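Local coordinates for protein probable thiol peroxidase (Chromobacterium violaceum, PDB 3KEB) that probably reduces peroxides as a thiol peroxidase, a member of the redoxin family within the thioredoxin clan, at residues 47-59 / 135-147. Residues are numbered along the deposited sequence; the frame is centred on the assembly and turned at random.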
loop_
_atom_site.group_PDB
_atom_site.type_symbol
_atom_site.label_atom_id
_atom_site.label_comp_id
_atom_site.label_asym_id
_atom_site.label_seq_id
_atom_site.Cartn_x
_atom_site.Cartn_y
_atom_site.Cartn_z
ATOM N N SER A 47 -7.216 15.498 17.738
ATOM C CA SER A 47 -7.734 15.777 19.059
ATOM C C SER A 47 -8.892 16.789 19.000
ATOM O O SER A 47 -9.072 17.574 18.027
ATOM C CB SER A 47 -6.614 16.193 20.016
ATOM O OG SER A 47 -5.943 17.305 19.464
ATOM N N HIS A 48 -9.730 16.663 20.018
ATOM C CA HIS A 48 -10.893 17.503 20.216
ATOM C C HIS A 48 -11.836 17.545 19.015
ATOM O O HIS A 48 -12.358 18.612 18.667
ATOM C CB HIS A 48 -10.447 18.911 20.643
ATOM C CG HIS A 48 -9.595 18.907 21.885
ATOM N ND1 HIS A 48 -8.220 19.071 21.851
ATOM C CD2 HIS A 48 -9.922 18.743 23.189
ATOM C CE1 HIS A 48 -7.747 19.041 23.086
ATOM N NE2 HIS A 48 -8.758 18.853 23.917
ATOM N N THR A 49 -12.054 16.403 18.369
ATOM C CA THR A 49 -13.088 16.329 17.367
ATOM C C THR A 49 -13.735 14.970 17.332
ATOM O O THR A 49 -13.057 13.943 17.515
ATOM C CB THR A 49 -12.570 16.684 15.909
ATOM O OG1 THR A 49 -13.681 16.651 15.008
ATOM C CG2 THR A 49 -11.516 15.699 15.424
ATOM N N PRO A 50 -15.045 14.941 17.107
ATOM C CA PRO A 50 -15.649 13.663 16.825
ATOM C C PRO A 50 -15.183 13.233 15.456
ATOM O O PRO A 50 -14.736 14.061 14.673
ATOM C CB PRO A 50 -17.153 13.936 16.835
ATOM C CG PRO A 50 -17.309 15.424 16.819
ATOM C CD PRO A 50 -16.022 16.051 17.148
ATOM N N LYS A 51 -15.266 11.947 15.213
ATOM C CA LYS A 51 -14.828 11.401 13.929
ATOM C C LYS A 51 -15.520 10.213 13.451
ATOM O O LYS A 51 -16.137 9.480 14.201
ATOM C CB LYS A 51 -13.361 11.118 13.951
ATOM C CG LYS A 51 -12.874 10.300 15.070
ATOM C CD LYS A 51 -11.748 11.106 15.539
ATOM C CE LYS A 51 -11.167 10.682 16.775
ATOM N NZ LYS A 51 -10.731 11.980 17.560
ATOM N N LEU A 52 -15.433 10.061 12.143
ATOM C CA LEU A 52 -16.032 8.960 11.405
ATOM C C LEU A 52 -14.835 8.265 10.736
ATOM O O LEU A 52 -14.214 8.811 9.813
ATOM C CB LEU A 52 -17.025 9.505 10.362
ATOM C CG LEU A 52 -17.962 8.455 9.796
ATOM C CD1 LEU A 52 -18.852 7.702 10.884
ATOM C CD2 LEU A 52 -18.898 9.096 8.748
ATOM N N ILE A 53 -14.448 7.132 11.294
ATOM C CA ILE A 53 -13.352 6.312 10.725
ATOM C C ILE A 53 -13.923 5.297 9.726
ATOM O O ILE A 53 -14.936 4.667 9.986
ATOM C CB ILE A 53 -12.566 5.611 11.827
ATOM C CG1 ILE A 53 -11.885 6.644 12.740
ATOM C CG2 ILE A 53 -11.543 4.603 11.254
ATOM C CD1 ILE A 53 -11.276 6.061 13.889
ATOM N N VAL A 54 -13.328 5.218 8.549
ATOM C CA VAL A 54 -13.754 4.293 7.549
ATOM C C VAL A 54 -12.537 3.595 7.016
ATOM O O VAL A 54 -11.568 4.268 6.629
ATOM C CB VAL A 54 -14.463 5.023 6.353
ATOM C CG1 VAL A 54 -14.724 4.100 5.237
ATOM C CG2 VAL A 54 -15.832 5.645 6.809
ATOM N N THR A 55 -12.601 2.269 7.000
ATOM C CA THR A 55 -11.624 1.465 6.294
ATOM C C THR A 55 -12.236 1.102 4.947
ATOM O O THR A 55 -13.425 0.785 4.842
ATOM C CB THR A 55 -11.260 0.214 7.083
ATOM O OG1 THR A 55 -12.482 -0.514 7.432
ATOM C CG2 THR A 55 -10.465 0.600 8.325
ATOM N N LEU A 56 -11.441 1.282 3.899
ATOM C CA LEU A 56 -11.813 0.891 2.523
ATOM C C LEU A 56 -10.803 -0.139 2.088
ATOM O O LEU A 56 -9.743 -0.361 2.793
ATOM C CB LEU A 56 -11.788 2.108 1.565
ATOM C CG LEU A 56 -12.578 3.393 1.889
ATOM C CD1 LEU A 56 -12.165 4.547 0.983
ATOM C CD2 LEU A 56 -14.049 3.130 1.803
ATOM N N LEU A 57 -11.162 -0.933 1.078
ATOM C CA LEU A 57 -10.171 -1.838 0.498
ATOM C C LEU A 57 -9.025 -1.047 -0.065
ATOM O O LEU A 57 -7.795 -1.210 0.243
ATOM C CB LEU A 57 -10.771 -2.775 -0.555
ATOM C CG LEU A 57 -11.775 -3.795 -0.082
ATOM C CD1 LEU A 57 -12.358 -4.605 -1.285
ATOM C CD2 LEU A 57 -11.027 -4.766 0.988
ATOM N N SER A 58 -9.350 -0.046 -0.908
ATOM C CA SER A 58 -8.325 0.751 -1.389
ATOM C C SER A 58 -9.028 2.010 -2.107
ATOM O O SER A 58 -10.144 1.846 -2.451
ATOM C CB SER A 58 -7.651 0.101 -2.570
ATOM O OG SER A 58 -6.912 1.050 -3.413
ATOM N N VAL A 59 -8.394 3.160 -2.152
ATOM C CA VAL A 59 -8.851 4.335 -2.964
ATOM C C VAL A 59 -8.778 4.105 -4.481
ATOM O O VAL A 59 -9.332 4.910 -5.265
ATOM C CB VAL A 59 -8.039 5.650 -2.654
ATOM C CG1 VAL A 59 -8.275 6.157 -1.246
ATOM C CG2 VAL A 59 -6.511 5.486 -2.928
ATOM N N TYR A 135 -5.543 -6.808 2.921
ATOM C CA TYR A 135 -6.343 -5.632 2.917
ATOM C C TYR A 135 -7.033 -5.376 4.250
ATOM O O TYR A 135 -7.282 -6.309 5.026
ATOM C CB TYR A 135 -7.429 -5.672 1.795
ATOM C CG TYR A 135 -6.942 -5.405 0.384
ATOM C CD1 TYR A 135 -6.253 -6.369 -0.342
ATOM C CD2 TYR A 135 -7.283 -4.221 -0.272
ATOM C CE1 TYR A 135 -5.886 -6.119 -1.659
ATOM C CE2 TYR A 135 -6.892 -3.967 -1.559
ATOM C CZ TYR A 135 -6.196 -4.920 -2.247
ATOM O OH TYR A 135 -5.847 -4.650 -3.519
ATOM N N THR A 136 -7.463 -4.133 4.464
ATOM C CA THR A 136 -8.387 -3.839 5.577
ATOM C C THR A 136 -9.835 -4.032 5.069
ATOM O O THR A 136 -10.279 -3.380 4.104
ATOM C CB THR A 136 -8.245 -2.432 6.124
ATOM O OG1 THR A 136 -8.585 -1.529 5.003
ATOM C CG2 THR A 136 -6.846 -2.115 6.532
ATOM N N SER A 137 -10.588 -4.892 5.746
ATOM C CA SER A 137 -11.971 -5.127 5.426
ATOM C C SER A 137 -12.785 -3.817 5.628
ATOM O O SER A 137 -12.489 -3.045 6.537
ATOM C CB SER A 137 -12.516 -6.296 6.260
ATOM O OG SER A 137 -13.602 -6.857 5.584
ATOM N N PRO A 138 -13.753 -3.542 4.784
ATOM C CA PRO A 138 -14.450 -2.268 4.897
ATOM C C PRO A 138 -15.370 -2.154 6.149
ATOM O O PRO A 138 -16.091 -3.094 6.491
ATOM C CB PRO A 138 -15.262 -2.191 3.605
ATOM C CG PRO A 138 -15.404 -3.590 3.206
ATOM C CD PRO A 138 -14.077 -4.189 3.508
ATOM N N ALA A 139 -15.236 -1.031 6.860
ATOM C CA ALA A 139 -15.896 -0.806 8.144
ATOM C C ALA A 139 -16.041 0.682 8.423
ATOM O O ALA A 139 -15.431 1.560 7.757
ATOM C CB ALA A 139 -15.139 -1.537 9.290
ATOM N N ILE A 140 -16.973 0.980 9.303
ATOM C CA ILE A 140 -17.213 2.360 9.675
ATOM C C ILE A 140 -17.346 2.427 11.134
ATOM O O ILE A 140 -17.964 1.546 11.731
ATOM C CB ILE A 140 -18.462 2.979 8.980
ATOM C CG1 ILE A 140 -18.587 4.462 9.315
ATOM C CG2 ILE A 140 -19.801 2.235 9.342
ATOM C CD1 ILE A 140 -19.550 5.216 8.274
ATOM N N ILE A 141 -16.777 3.472 11.722
ATOM C CA ILE A 141 -16.867 3.684 13.178
ATOM C C ILE A 141 -17.051 5.143 13.491
ATOM O O ILE A 141 -16.240 5.974 13.106
ATOM C CB ILE A 141 -15.570 3.261 13.892
ATOM C CG1 ILE A 141 -15.220 1.815 13.601
ATOM C CG2 ILE A 141 -15.666 3.487 15.442
ATOM C CD1 ILE A 141 -13.839 1.398 14.128
ATOM N N LEU A 142 -18.153 5.457 14.157
ATOM C CA LEU A 142 -18.445 6.794 14.643
ATOM C C LEU A 142 -17.980 6.865 16.099
ATOM O O LEU A 142 -18.441 6.083 16.961
ATOM C CB LEU A 142 -19.942 7.075 14.601
ATOM C CG LEU A 142 -20.443 8.353 15.247
ATOM C CD1 LEU A 142 -19.948 9.593 14.489
ATOM C CD2 LEU A 142 -22.007 8.279 15.415
ATOM N N ALA A 143 -17.110 7.846 16.364
ATOM C CA ALA A 143 -16.561 8.090 17.730
ATOM C C ALA A 143 -16.678 9.558 18.070
ATOM O O ALA A 143 -16.597 10.435 17.182
ATOM C CB ALA A 143 -15.091 7.643 17.843
ATOM N N ASP A 144 -16.928 9.840 19.336
ATOM C CA ASP A 144 -16.969 11.224 19.793
ATOM C C ASP A 144 -15.571 11.811 20.028
ATOM O O ASP A 144 -14.558 11.160 19.771
ATOM C CB ASP A 144 -17.873 11.355 21.010
ATOM C CG ASP A 144 -17.416 10.557 22.202
ATOM O OD1 ASP A 144 -16.201 10.302 22.352
ATOM O OD2 ASP A 144 -18.324 10.230 23.024
ATOM N N ALA A 145 -15.502 13.019 20.567
ATOM C CA ALA A 145 -14.230 13.683 20.724
ATOM C C ALA A 145 -13.383 13.035 21.830
ATOM O O ALA A 145 -12.156 13.191 21.825
ATOM C CB ALA A 145 -14.427 15.168 21.005
ATOM N N ALA A 146 -14.026 12.255 22.721
ATOM C CA ALA A 146 -13.321 11.448 23.717
ATOM C C ALA A 146 -12.842 10.081 23.174
ATOM O O ALA A 146 -12.321 9.244 23.930
ATOM C CB ALA A 146 -14.275 11.218 24.966
ATOM N N ASN A 147 -13.047 9.855 21.889
ATOM C CA ASN A 147 -12.764 8.593 21.200
ATOM C C ASN A 147 -13.549 7.402 21.718
ATOM O O ASN A 147 -13.139 6.274 21.586
ATOM C CB ASN A 147 -11.253 8.309 21.143
ATOM C CG ASN A 147 -10.508 9.395 20.387
ATOM O OD1 ASN A 147 -11.009 9.936 19.328
ATOM N ND2 ASN A 147 -9.384 9.801 20.929
HETATM O O HOH W 1 -10.710 14.066 19.907
HETATM O O HOH W 2 -8.082 12.082 19.598
HETATM O O HOH W 3 -7.172 -1.664 2.573
#
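Leu52 and Ile140 show how a bump on one strand is received by its antiparallel neighbour. On the face that carries Leu52, Val54, Ile140 and Leu142, Leu52 drops CD1 into the hollow between Ile140 and the backbone side of Leu142, with CD1 3.6 Å from Ile140 CG1 and 3.9 Å from Leu142 CB. Ile140 sets CG1 anti to its backbone N (chi1 -175°), which sends that branch between Leu52 and Val54, whose CG2 closes on Ile140 CG1 at 3.9 Å. Helix 67-77 packs over this face, Thr73 touching Leu52 and Val54 and Leu77 touching Leu52.

On the other face Ile53 and Ile141 stand side by side, and Thr55 OG1 gives a hydrogen bond to Ser137 O (2.7 Å), lying in the carbonyl plane, while the small methyl of Ala139 sits beside the same hydroxyl. Paired backbone bonds link Lys51 with Ala143, Ile53 with Ile141 and Thr55 with Ala139.

Beyond the strands, Leu57 CD2 fills the notch between Tyr135 CB and Pro138 CD (3.8 and 4.0 Å), and Leu57 O meets the tyrosine ring at its edge. Tyr135 OH is hydrogen-bonded to Ser94 OG of the second subunit. Water 3 joins Leu56 O and Leu57 O to Thr136 N. Strand 84-89 flanks 51-55 in parallel and 149-154 flanks 139-143 antiparallel, the mixed central sheet of the thioredoxin fold.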